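Local structure of putative cytidylyltransferase (Burkholderia pseudomallei, 5XF2) at residues B[45-50]-B[86-91]; B[63-68]-B[102-107]; B[132-137]-B[150-155]. The protein probably transfers the adenylyl group of ATP to D-glycero-beta-D-manno-heptose 1-phosphate, yielding ADP-heptose and diphosphate. All coordinates share one frame; numbering follows the deposited sequence.

Contact 1: residues B[45-50]-B[86-91]; sequences FDILHR and PINVQE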
loop_
_atom_site.group_PDB
_atom_site.type_symbol
_atom_site.label_atom_id
_atom_site.label_comp_id
_atom_site.label_asym_id
_atom_site.label_seq_id
_atom_site.Cartn_x
_atom_site.Cartn_y
_atom_site.Cartn_z
ATOM N N PHE B 45 5.868 4.346 9.779
ATOM C CA PHE B 45 5.374 3.452 8.739
ATOM C C PHE B 45 6.510 2.704 8.057
ATOM O O PHE B 45 6.640 2.731 6.833
ATOM C CB PHE B 45 4.564 4.235 7.702
ATOM C CG PHE B 45 3.340 4.898 8.265
ATOM C CD1 PHE B 45 2.192 4.166 8.519
ATOM C CD2 PHE B 45 3.338 6.256 8.540
ATOM C CE1 PHE B 45 1.065 4.773 9.036
ATOM C CE2 PHE B 45 2.213 6.871 9.058
ATOM C CZ PHE B 45 1.074 6.130 9.306
ATOM N N ASP B 46 7.330 2.034 8.861
ATOM C CA ASP B 46 8.459 1.271 8.344
ATOM C C ASP B 46 7.997 0.174 7.392
ATOM O O ASP B 46 8.273 0.224 6.193
ATOM C CB ASP B 46 9.265 0.663 9.495
ATOM C CG ASP B 46 10.727 0.467 9.143
ATOM O OD1 ASP B 46 11.081 0.629 7.955
ATOM O OD2 ASP B 46 11.523 0.153 10.053
ATOM N N ILE B 47 7.292 -0.817 7.930
ATOM C CA ILE B 47 6.797 -1.920 7.120
ATOM C C ILE B 47 5.285 -1.865 7.206
ATOM O O ILE B 47 4.723 -1.964 8.301
ATOM C CB ILE B 47 7.319 -3.311 7.624
ATOM C CG1 ILE B 47 8.835 -3.436 7.477
ATOM C CG2 ILE B 47 6.561 -4.479 6.967
ATOM C CD1 ILE B 47 9.588 -3.189 8.774
ATOM N N LEU B 48 4.622 -1.680 6.074
ATOM C CA LEU B 48 3.167 -1.634 6.091
ATOM C C LEU B 48 2.554 -2.979 6.449
ATOM O O LEU B 48 3.027 -4.025 6.013
ATOM C CB LEU B 48 2.610 -1.190 4.741
ATOM C CG LEU B 48 2.677 0.306 4.477
ATOM C CD1 LEU B 48 1.979 0.599 3.169
ATOM C CD2 LEU B 48 2.054 1.083 5.627
ATOM N N HIS B 49 1.526 -2.952 7.282
ATOM C CA HIS B 49 0.731 -4.138 7.485
ATOM C C HIS B 49 -0.728 -3.749 7.378
ATOM O O HIS B 49 -1.043 -2.576 7.197
ATOM C CB HIS B 49 1.036 -4.811 8.830
ATOM C CG HIS B 49 0.912 -3.913 10.022
ATOM N ND1 HIS B 49 -0.307 -3.537 10.549
ATOM C CD2 HIS B 49 1.856 -3.362 10.825
ATOM C CE1 HIS B 49 -0.107 -2.787 11.619
ATOM N NE2 HIS B 49 1.198 -2.667 11.807
ATOM N N ARG B 50 -1.605 -4.734 7.493
ATOM C CA ARG B 50 -3.027 -4.543 7.298
ATOM C C ARG B 50 -3.634 -3.570 8.299
ATOM O O ARG B 50 -4.572 -2.855 7.972
ATOM C CB ARG B 50 -3.750 -5.879 7.390
ATOM C CG ARG B 50 -5.198 -5.787 7.029
ATOM C CD ARG B 50 -5.820 -7.119 7.176
ATOM N NE ARG B 50 -7.147 -7.129 6.590
ATOM C CZ ARG B 50 -7.796 -8.237 6.257
ATOM N NH1 ARG B 50 -7.224 -9.424 6.460
ATOM N NH2 ARG B 50 -9.008 -8.156 5.718
ATOM N N PRO B 86 15.278 2.537 11.267
ATOM C CA PRO B 86 14.305 1.998 10.317
ATOM C C PRO B 86 14.961 1.067 9.300
ATOM O O PRO B 86 16.166 1.134 9.057
ATOM C CB PRO B 86 13.774 3.249 9.618
ATOM C CG PRO B 86 14.900 4.222 9.697
ATOM C CD PRO B 86 15.577 3.957 11.012
ATOM N N ILE B 87 14.142 0.203 8.715
ATOM C CA ILE B 87 14.553 -0.771 7.719
ATOM C C ILE B 87 14.471 -0.188 6.327
ATOM O O ILE B 87 15.190 -0.612 5.421
ATOM C CB ILE B 87 13.671 -2.030 7.794
ATOM C CG1 ILE B 87 13.849 -2.727 9.145
ATOM C CG2 ILE B 87 13.999 -2.981 6.651
ATOM C CD1 ILE B 87 12.745 -2.430 10.135
ATOM N N ASN B 88 13.591 0.791 6.154
ATOM C CA ASN B 88 13.454 1.412 4.847
ATOM C C ASN B 88 13.743 2.897 4.968
ATOM O O ASN B 88 13.372 3.530 5.953
ATOM C CB ASN B 88 12.061 1.173 4.274
ATOM C CG ASN B 88 11.817 -0.272 3.915
ATOM O OD1 ASN B 88 10.916 -0.917 4.456
ATOM N ND2 ASN B 88 12.610 -0.790 2.991
ATOM N N VAL B 89 14.421 3.462 3.979
ATOM C CA VAL B 89 14.721 4.888 4.019
ATOM C C VAL B 89 13.440 5.698 3.834
ATOM O O VAL B 89 12.440 5.188 3.317
ATOM C CB VAL B 89 15.778 5.275 2.964
ATOM C CG1 VAL B 89 17.077 4.554 3.266
ATOM C CG2 VAL B 89 15.312 4.935 1.566
ATOM N N GLN B 90 13.482 6.957 4.250
ATOM C CA GLN B 90 12.307 7.817 4.241
ATOM C C GLN B 90 11.564 7.862 2.903
ATOM O O GLN B 90 10.335 7.860 2.877
ATOM C CB GLN B 90 12.698 9.249 4.613
ATOM C CG GLN B 90 11.483 10.152 4.839
ATOM C CD GLN B 90 11.829 11.628 4.915
ATOM O OE1 GLN B 90 12.649 12.127 4.140
ATOM N NE2 GLN B 90 11.183 12.338 5.826
ATOM N N GLU B 91 12.287 7.946 1.796
ATOM C CA GLU B 91 11.592 8.071 0.520
ATOM C C GLU B 91 10.846 6.791 0.155
ATOM O O GLU B 91 9.820 6.858 -0.508
ATOM C CB GLU B 91 12.525 8.507 -0.610
ATOM C CG GLU B 91 11.944 9.758 -1.281
ATOM C CD GLU B 91 12.546 10.093 -2.630
ATOM O OE1 GLU B 91 12.399 9.283 -3.577
ATOM O OE2 GLU B 91 13.139 11.193 -2.748
#

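Contact 2: residues B[63-68]-B[102-107]; sequences GACLIV and CVDWVV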
loop_
_atom_site.group_PDB
_atom_site.type_symbol
_atom_site.label_atom_id
_atom_site.label_comp_id
_atom_site.label_asym_id
_atom_site.label_seq_id
_atom_site.Cartn_x
_atom_site.Cartn_y
_atom_site.Cartn_z
ATOM N N GLY B 63 -12.776 12.610 6.940
ATOM C CA GLY B 63 -12.656 13.892 6.274
ATOM C C GLY B 63 -12.789 13.715 4.774
ATOM O O GLY B 63 -13.302 12.704 4.299
ATOM N N ALA B 64 -12.390 14.739 4.035
ATOM C CA ALA B 64 -12.439 14.707 2.589
ATOM C C ALA B 64 -11.049 14.536 1.943
ATOM O O ALA B 64 -10.928 14.369 0.726
ATOM C CB ALA B 64 -13.116 15.993 2.089
ATOM N N CYS B 65 -10.003 14.578 2.756
ATOM C CA CYS B 65 -8.626 14.659 2.271
ATOM C C CYS B 65 -7.699 14.165 3.383
ATOM O O CYS B 65 -7.902 14.535 4.539
ATOM C CB CYS B 65 -8.288 16.094 1.874
ATOM S SG CYS B 65 -6.584 16.422 1.419
ATOM N N LEU B 66 -6.721 13.319 3.049
ATOM C CA LEU B 66 -5.804 12.769 4.051
ATOM C C LEU B 66 -4.343 13.089 3.752
ATOM O O LEU B 66 -3.828 12.829 2.657
ATOM C CB LEU B 66 -5.974 11.251 4.187
ATOM C CG LEU B 66 -4.995 10.558 5.142
ATOM C CD1 LEU B 66 -5.128 11.084 6.565
ATOM C CD2 LEU B 66 -5.132 9.020 5.120
ATOM N N ILE B 67 -3.662 13.644 4.748
ATOM C CA ILE B 67 -2.250 13.986 4.623
ATOM C C ILE B 67 -1.448 13.197 5.656
ATOM O O ILE B 67 -1.799 13.182 6.836
ATOM C CB ILE B 67 -2.009 15.491 4.834
ATOM C CG1 ILE B 67 -2.876 16.308 3.873
ATOM C CG2 ILE B 67 -0.537 15.827 4.646
ATOM C CD1 ILE B 67 -2.750 17.803 4.063
ATOM N N VAL B 68 -0.380 12.538 5.217
ATOM C CA VAL B 68 0.439 11.741 6.138
ATOM C C VAL B 68 1.843 12.335 6.381
ATOM O O VAL B 68 2.596 12.559 5.432
ATOM C CB VAL B 68 0.586 10.289 5.648
ATOM C CG1 VAL B 68 1.258 9.435 6.713
ATOM C CG2 VAL B 68 -0.772 9.716 5.276
ATOM N N CYS B 102 -6.262 5.575 -0.320
ATOM C CA CYS B 102 -6.914 6.489 0.599
ATOM C C CYS B 102 -6.052 7.707 0.983
ATOM O O CYS B 102 -6.553 8.636 1.612
ATOM C CB CYS B 102 -7.325 5.729 1.862
ATOM S SG CYS B 102 -8.560 4.493 1.537
ATOM N N VAL B 103 -4.768 7.684 0.633
ATOM C CA VAL B 103 -3.830 8.734 1.019
ATOM C C VAL B 103 -3.807 9.842 -0.021
ATOM O O VAL B 103 -3.744 9.548 -1.218
ATOM C CB VAL B 103 -2.403 8.165 1.187
ATOM C CG1 VAL B 103 -1.400 9.271 1.400
ATOM C CG2 VAL B 103 -2.341 7.193 2.349
ATOM N N ASP B 104 -3.866 11.111 0.379
ATOM C CA ASP B 104 -3.766 12.148 -0.657
ATOM C C ASP B 104 -2.388 12.823 -0.727
ATOM O O ASP B 104 -1.890 13.128 -1.813
ATOM C CB ASP B 104 -4.857 13.205 -0.477
ATOM C CG ASP B 104 -6.238 12.622 -0.632
ATOM O OD1 ASP B 104 -6.670 12.466 -1.786
ATOM O OD2 ASP B 104 -6.879 12.267 0.385
ATOM N N TRP B 105 -1.761 13.057 0.421
ATOM C CA TRP B 105 -0.495 13.774 0.419
ATOM C C TRP B 105 0.407 13.158 1.444
ATOM O O TRP B 105 -0.055 12.801 2.533
ATOM C CB TRP B 105 -0.707 15.259 0.707
ATOM C CG TRP B 105 -1.643 15.915 -0.261
ATOM C CD1 TRP B 105 -2.959 16.212 -0.056
ATOM C CD2 TRP B 105 -1.327 16.378 -1.574
ATOM N NE1 TRP B 105 -3.485 16.806 -1.169
ATOM C CE2 TRP B 105 -2.500 16.928 -2.113
ATOM C CE3 TRP B 105 -0.167 16.369 -2.348
ATOM C CZ2 TRP B 105 -2.548 17.476 -3.391
ATOM C CZ3 TRP B 105 -0.210 16.916 -3.611
ATOM C CH2 TRP B 105 -1.392 17.456 -4.125
ATOM N N VAL B 106 1.679 12.994 1.084
ATOM C CA VAL B 106 2.679 12.463 2.013
ATOM C C VAL B 106 3.812 13.485 2.153
ATOM O O VAL B 106 4.391 13.905 1.140
ATOM C CB VAL B 106 3.234 11.111 1.540
ATOM C CG1 VAL B 106 4.132 10.507 2.597
ATOM C CG2 VAL B 106 2.092 10.146 1.195
ATOM N N VAL B 107 4.007 13.933 3.337
ATOM C CA VAL B 107 5.067 14.916 3.633
ATOM C C VAL B 107 6.053 14.371 4.663
ATOM O O VAL B 107 5.644 13.818 5.693
ATOM C CB VAL B 107 4.522 16.239 4.247
ATOM C CG1 VAL B 107 5.430 17.433 3.883
ATOM C CG2 VAL B 107 3.138 16.522 3.777
#

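Contact 3: residues B[132-137]-B[150-155]; sequences YDMDAL and ALAIPF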
loop_
_atom_site.group_PDB
_atom_site.type_symbol
_atom_site.label_atom_id
_atom_site.label_comp_id
_atom_site.label_asym_id
_atom_site.label_seq_id
_atom_site.Cartn_x
_atom_site.Cartn_y
_atom_site.Cartn_z
ATOM N N TYR B 132 -4.723 6.777 22.893
ATOM C CA TYR B 132 -3.706 7.761 23.267
ATOM C C TYR B 132 -4.408 8.983 23.858
ATOM O O TYR B 132 -5.357 9.488 23.255
ATOM C CB TYR B 132 -2.869 8.163 22.051
ATOM C CG TYR B 132 -1.844 7.131 21.644
ATOM C CD1 TYR B 132 -1.087 6.462 22.597
ATOM C CD2 TYR B 132 -1.631 6.824 20.306
ATOM C CE1 TYR B 132 -0.148 5.516 22.228
ATOM C CE2 TYR B 132 -0.696 5.881 19.929
ATOM C CZ TYR B 132 0.043 5.231 20.893
ATOM O OH TYR B 132 0.977 4.290 20.521
ATOM N N ASP B 133 -3.949 9.458 25.011
ATOM C CA ASP B 133 -4.535 10.645 25.613
ATOM C C ASP B 133 -4.203 11.756 24.631
ATOM O O ASP B 133 -3.037 12.110 24.465
ATOM C CB ASP B 133 -3.909 10.931 26.977
ATOM C CG ASP B 133 -4.699 11.946 27.780
ATOM O OD1 ASP B 133 -5.763 12.390 27.298
ATOM O OD2 ASP B 133 -4.255 12.302 28.892
HETATM N N MSE B 134 -5.216 12.293 23.961
HETATM C CA MSE B 134 -4.970 13.314 22.960
HETATM C C MSE B 134 -4.697 14.629 23.693
HETATM O O MSE B 134 -3.972 15.484 23.191
HETATM C CB MSE B 134 -6.175 13.460 22.033
HETATM C CG MSE B 134 -6.404 12.255 21.136
HETATM SE SE MSE B 134 -4.932 11.834 19.981
HETATM C CE MSE B 134 -5.041 13.390 18.813
ATOM N N ASP B 135 -5.278 14.799 24.878
ATOM C CA ASP B 135 -5.072 16.029 25.652
ATOM C C ASP B 135 -3.613 16.259 26.041
ATOM O O ASP B 135 -3.221 17.373 26.352
ATOM C CB ASP B 135 -5.931 16.013 26.913
ATOM C CG ASP B 135 -7.402 15.847 26.608
ATOM O OD1 ASP B 135 -7.816 16.229 25.488
ATOM O OD2 ASP B 135 -8.140 15.330 27.474
ATOM N N ALA B 136 -2.803 15.210 25.991
ATOM C CA ALA B 136 -1.405 15.315 26.378
ATOM C C ALA B 136 -0.523 15.715 25.204
ATOM O O ALA B 136 0.674 15.906 25.369
ATOM C CB ALA B 136 -0.920 13.998 26.978
ATOM N N LEU B 137 -1.105 15.845 24.020
ATOM C CA LEU B 137 -0.323 16.205 22.839
ATOM C C LEU B 137 -0.413 17.698 22.585
ATOM O O LEU B 137 -1.504 18.275 22.586
ATOM C CB LEU B 137 -0.811 15.467 21.585
ATOM C CG LEU B 137 -0.655 13.949 21.493
ATOM C CD1 LEU B 137 -1.028 13.452 20.083
ATOM C CD2 LEU B 137 0.734 13.496 21.926
ATOM N N ALA B 150 -9.227 16.903 17.266
ATOM C CA ALA B 150 -8.156 15.940 17.476
ATOM C C ALA B 150 -8.775 14.732 18.166
ATOM O O ALA B 150 -9.511 14.880 19.138
ATOM C CB ALA B 150 -7.034 16.527 18.307
ATOM N N LEU B 151 -8.496 13.535 17.680
ATOM C CA LEU B 151 -9.134 12.384 18.275
ATOM C C LEU B 151 -8.332 11.133 18.010
ATOM O O LEU B 151 -7.501 11.098 17.108
ATOM C CB LEU B 151 -10.547 12.183 17.756
ATOM C CG LEU B 151 -10.706 11.825 16.282
ATOM C CD1 LEU B 151 -11.998 11.041 16.172
ATOM C CD2 LEU B 151 -10.757 13.069 15.418
ATOM N N ALA B 152 -8.549 10.133 18.858
ATOM C CA ALA B 152 -7.931 8.835 18.682
ATOM C C ALA B 152 -8.946 7.848 18.104
ATOM O O ALA B 152 -10.131 7.892 18.446
ATOM C CB ALA B 152 -7.382 8.347 19.996
ATOM N N ILE B 153 -8.503 6.993 17.192
ATOM C CA ILE B 153 -9.370 5.952 16.659
ATOM C C ILE B 153 -8.610 4.652 16.768
ATOM O O ILE B 153 -7.374 4.666 16.741
ATOM C CB ILE B 153 -9.848 6.223 15.221
ATOM C CG1 ILE B 153 -8.691 6.227 14.237
ATOM C CG2 ILE B 153 -10.666 7.499 15.163
ATOM C CD1 ILE B 153 -9.174 6.553 12.825
ATOM N N PRO B 154 -9.330 3.548 17.036
ATOM C CA PRO B 154 -8.588 2.306 17.273
ATOM C C PRO B 154 -7.717 1.862 16.073
ATOM O O PRO B 154 -8.088 1.974 14.906
ATOM C CB PRO B 154 -9.699 1.287 17.615
ATOM C CG PRO B 154 -10.964 1.832 17.042
ATOM C CD PRO B 154 -10.756 3.310 16.718
ATOM N N PHE B 155 -6.491 1.474 16.413
ATOM C CA PHE B 155 -5.474 0.993 15.492
ATOM C C PHE B 155 -4.990 -0.395 15.900
ATOM O O PHE B 155 -4.547 -0.586 17.032
ATOM C CB PHE B 155 -4.310 1.970 15.452
ATOM C CG PHE B 155 -3.090 1.434 14.785
ATOM C CD1 PHE B 155 -3.105 1.145 13.440
ATOM C CD2 PHE B 155 -1.925 1.240 15.494
ATOM C CE1 PHE B 155 -1.990 0.653 12.815
ATOM C CE2 PHE B 155 -0.798 0.761 14.868
ATOM C CZ PHE B 155 -0.829 0.465 13.521
#

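Contact 1: residues B[45-50]-B[86-91]
The carboxylate of D46 points its oxygens at the backbone N-H groups of I87 and N88. On the syn side of D46 OD1, the side of its sister oxygen, N88 N comes within 3.1 Å. The N-H...O angle of that bond, 141°, is clearly bent. The same oxygen also receives a weaker bond from I87 N (3.2 Å). I87 N lies close to OD2 as well, but that oxygen is less securely placed and the bond is doubtful. P86 stands beside the group, its CB 4.1 Å from D46 OD1. The carboxylate gets there because CG is anti to the backbone N of D46 (chi1 -152°). Aspartate suits the place: its short side chain brings an acceptor, OD1, within reach of two consecutive peptide N-H groups, which binds the turn before helix 90-98 to the loop after strand 38-43.

The apolar part is small. The end methyls of I47 and I87 meet at 3.5 Å (CD1 to CD1), their branched chains crossing obliquely. I87 also packs on K167 and A170 of helix 160-171, while I47 touches I47 of the second subunit and R50 forms salt bridges to D92 and E91 of that subunit, so the loop reaches the dimer interface.

Elsewhere in the loop, the ring of H49 stacks on that of H52, and F45 meets H52 edge-to-face. The backbone N of F45 donates a hydrogen bond to a sulfonate oxygen of a bound buffer molecule, consistent with a pocket that receives an anion. The sequence from H49 to H52 matches the HXGH signature of the nucleotidyltransferase superfamily, whose loop after the first strand forms part of the nucleotide-binding site.

Contact 2: residues B[63-68]-B[102-107]
D104 and L66 grip each other through both side chain and backbone. In D104, CG is anti to the carbonyl carbon (chi1 -63°), which folds the carboxylate back toward the neighbouring strand. There OD2 accepts L66 N at 2.9 Å and 163°, approached on its anti side and slightly out of the carboxylate plane. An aspartate can thus take a peptide N-H just where the strand pairing begins, and the same oxygen forms a salt bridge with K60. L66 O in turn accepts two bonds, from D104 N (2.9 Å) and W105 N (3.1 Å).

Regular parallel ladder bonds follow, V68 N to W105 O at 2.7 Å and V107 N to V68 O at 2.9 Å.

On the face bearing C65, I67, W105 and V107, C65 holds SG anti to its backbone N (chi1 174°). This directs the sulfur to the edge of the indole, 3.9 Å from W105 CD1 and nearly in the ring plane. CG1 of I67 reaches the same CD1 obliquely, while its CG2 lies alongside CG2 of V107. L27 of helix 24-30 packs on I67, W105 and V107. Across the sheet, V68 presents CG2 at about a right angle to V103, 4.0 Å from V103 CG1, and L97 of helix 90-98 packs on V68 and V106. Beta-branched valine and isoleucine suit extended strands and fill both buried faces. Joined through a connection that includes helices 73-77 and 90-98, these neighbouring parallel strands form a beta-alpha-beta crossover of the Rossmann-like HUP fold, with 105-109 at the edge of the chain's sheet.

Contact 3: residues B[132-137]-B[150-155]
Van der Waals contact carries this meeting, and M134, present as selenomethionine, supplies most of it. Its chain is bent at both chi2 (-59°) and chi3, which curls the selenium end down over strand 149-153 instead of letting it run straight out. The terminal CE rests 3.8 Å from the CB of A150, while CG lies 4.2 Å from the CB of A152. Between those two methyls the chain follows the backbone: CE approaches L151 N at 3.6 Å, and SE lies 3.9 Å from L151 O. Small alanines suit this face because the long, flexible methionine can lie close against the strand. The side chain of L151 leaves from the other side of the strand. A slighter touch comes from Y132, whose carbonyl O is 4.0 Å from the CB of A152.

No hydrogen bond crosses between the two segments; the polar ties shape the loop itself and fasten it to the next helix. L137 N bonds to M134 O at 3.0 Å, closing a turn just before helix 138-145, and that carbonyl also accepts the hydroxyl of S140.

Ionic linkage is indirect. D135 forms a salt bridge with R144, which also hydrogen-bonds to A150 O, so one arginine of the helix reaches both the loop and the strand.

M134 also covers L126 and K128 of the adjoining strand. Strand 125-129, this loop, helix 138-145 and strand 149-153 make up the last beta-alpha-beta crossover of the Rossmann-like sheet, and the methionine plugs its loop onto the edge strand.

Contacts 2 and 3 lie toward opposite edges of one five-stranded parallel sheet, ordered 105-109, 65-71, 38-43, 125-129, 149-153; their centres are about 18 Å apart and they do not touch. Contact 1 belongs to the loop leaving the central strand 38-43 and touches both: F45 CE2 packs on V68 CG1 at 3.6 Å, and H49 CE1 meets F155 CZ at 3.8 Å. Its centre is about 17 Å from that of contact 2 and about 22 Å from that of contact 3. Along the chain, contacts 1 and 2 interleave, with helix 90-98 leading into strand 105-109, whereas contact 3 follows both. The signature loop thus packs against both strand 65-71 and the segment following strand 149-153.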